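Glycerol dehydrogenase (Bacillus coagulans, PDB 6CSJ) probably oxidises glycerol and related polyols with NAD as cofactor, and in this engineered double mutant has acquired D-lactate dehydrogenase activity. Local coordinates at residues R75-S80 with K101-Y106. The protein carries 2 engineered substitutions. Residues are numbered along the deposited sequence; the frame is centred on the assembly and turned at random.
Sequences RLCEMS and KAVGYY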
# COMPACT_ATOMS: atom_id res chain seq x y z
N ARG A 75 24.59 -3.55 -4.58
CA ARG A 75 24.93 -4.65 -5.51
C ARG A 75 24.22 -4.48 -6.86
O ARG A 75 24.85 -4.55 -7.92
CB ARG A 75 24.59 -6.01 -4.88
CG ARG A 75 25.01 -7.24 -5.68
CD ARG A 75 24.60 -8.53 -4.98
NE ARG A 75 23.17 -8.85 -5.15
CZ ARG A 75 22.61 -9.36 -6.26
NH1 ARG A 75 23.35 -9.63 -7.35
NH2 ARG A 75 21.30 -9.60 -6.30
N LEU A 76 22.91 -4.21 -6.80
CA LEU A 76 22.09 -4.05 -8.01
C LEU A 76 22.38 -2.75 -8.77
O LEU A 76 22.36 -2.75 -10.00
CB LEU A 76 20.60 -4.14 -7.67
CG LEU A 76 20.14 -5.51 -7.14
CD1 LEU A 76 18.79 -5.41 -6.47
CD2 LEU A 76 20.11 -6.55 -8.25
N CYS A 77 22.66 -1.66 -8.05
CA CYS A 77 23.15 -0.42 -8.69
C CYS A 77 24.42 -0.64 -9.51
O CYS A 77 24.53 -0.13 -10.63
CB CYS A 77 23.45 0.67 -7.65
SG CYS A 77 21.99 1.45 -6.93
N GLU A 78 25.38 -1.40 -8.95
CA GLU A 78 26.64 -1.69 -9.63
C GLU A 78 26.40 -2.55 -10.87
O GLU A 78 26.83 -2.19 -11.96
CB GLU A 78 27.66 -2.36 -8.68
CG GLU A 78 28.30 -1.37 -7.69
CD GLU A 78 29.33 -0.43 -8.33
OE1 GLU A 78 30.06 -0.85 -9.26
OE2 GLU A 78 29.43 0.74 -7.89
N MET A 79 25.65 -3.64 -10.72
CA MET A 79 25.24 -4.46 -11.87
C MET A 79 24.56 -3.64 -12.96
O MET A 79 24.87 -3.81 -14.14
CB MET A 79 24.30 -5.58 -11.44
CG MET A 79 24.95 -6.67 -10.62
SD MET A 79 23.73 -7.80 -9.97
CE MET A 79 23.03 -8.45 -11.48
N SER A 80 23.65 -2.75 -12.55
CA SER A 80 22.94 -1.86 -13.47
C SER A 80 23.87 -0.91 -14.24
O SER A 80 23.72 -0.76 -15.45
CB SER A 80 21.86 -1.06 -12.73
OG SER A 80 21.22 -0.14 -13.60
N LYS A 101 12.94 1.28 -6.93
CA LYS A 101 12.83 2.74 -6.78
C LYS A 101 14.14 3.33 -6.25
O LYS A 101 14.62 4.35 -6.75
CB LYS A 101 11.69 3.12 -5.84
CG LYS A 101 10.28 2.73 -6.27
CD LYS A 101 9.24 3.26 -5.30
CE LYS A 101 8.11 2.28 -5.08
NZ LYS A 101 7.17 2.74 -4.01
N ALA A 102 14.70 2.67 -5.23
CA ALA A 102 16.01 3.04 -4.67
C ALA A 102 17.13 3.01 -5.73
O ALA A 102 17.91 3.97 -5.84
CB ALA A 102 16.37 2.13 -3.50
N VAL A 103 17.18 1.93 -6.52
CA VAL A 103 18.17 1.81 -7.61
C VAL A 103 18.02 2.95 -8.62
O VAL A 103 19.02 3.50 -9.07
CB VAL A 103 18.10 0.43 -8.31
CG1 VAL A 103 18.91 0.40 -9.60
CG2 VAL A 103 18.62 -0.66 -7.38
N GLY A 104 16.79 3.30 -8.98
CA GLY A 104 16.56 4.40 -9.91
C GLY A 104 17.00 5.73 -9.36
O GLY A 104 17.53 6.57 -10.09
N TYR A 105 16.77 5.93 -8.06
CA TYR A 105 17.22 7.13 -7.35
C TYR A 105 18.75 7.25 -7.32
O TYR A 105 19.30 8.27 -7.75
CB TYR A 105 16.64 7.13 -5.92
CG TYR A 105 17.20 8.22 -5.03
CD1 TYR A 105 17.12 9.57 -5.41
CD2 TYR A 105 17.80 7.91 -3.81
CE1 TYR A 105 17.64 10.56 -4.60
CE2 TYR A 105 18.33 8.90 -3.00
CZ TYR A 105 18.26 10.22 -3.40
OH TYR A 105 18.78 11.21 -2.60
N TYR A 106 19.43 6.20 -6.84
CA TYR A 106 20.90 6.21 -6.74
C TYR A 106 21.62 6.31 -8.11
O TYR A 106 22.54 7.12 -8.25
CB TYR A 106 21.43 5.02 -5.91
CG TYR A 106 21.08 5.10 -4.42
CD1 TYR A 106 21.54 6.15 -3.63
CD2 TYR A 106 20.29 4.13 -3.81
CE1 TYR A 106 21.22 6.24 -2.28
CE2 TYR A 106 19.96 4.21 -2.46
CZ TYR A 106 20.42 5.27 -1.70
OH TYR A 106 20.10 5.35 -0.37
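Around C77 and V103, whose CA atoms lie 5.6 Å apart, the helical segments 75-80 and 101-106 pack with their axes 9.6 Å from each other and their N-to-C directions crossing at -57°. No hydrogen bond links them; the contact is apolar packing built on two side chains, C77 and V103, with the CB atoms of L76 and Y106 at their margins. C77 and V103 share it about equally, and the sulfur of C77 is the central atom, touching both V103 and Y106. This SG stands anti to its own carbonyl carbon (chi1 -75°) and reaches across to the other helix, where it rests on the backbone at V103 CA, 3.9 Å away, and on the CB of Y106 at 3.8 Å. A cysteine suits this place because its short, polarisable thiol bridges two residues about one turn apart with little bulk between the helices. V103 answers with one of its two methyls: its side chain leaves the backbone toward helix 75-80, and CG2 meets C77 SG and L76 CB, both at 4.0 Å. Branching at CB keeps this methyl close to the helix surface, so V103 packs between consecutive residues of the facing helix. Y106 contributes its aliphatic base; the ring leads away, carrying its hydroxyl to a hydrogen bond with K70, a polar end that fits the exposed margin of an otherwise buried contact. The C77 backbone O adds a link beyond this apolar patch by accepting a hydrogen bond from N107 ND2. The two segments belong to helices 70-82 and 94-106, connected through strand 87-92 of the parallel sheet in the Rossmann-like N-terminal domain characteristic of iron-containing alcohol dehydrogenases. On the adjacent strand 32-36, F33 is touched by L76, M79 and S80.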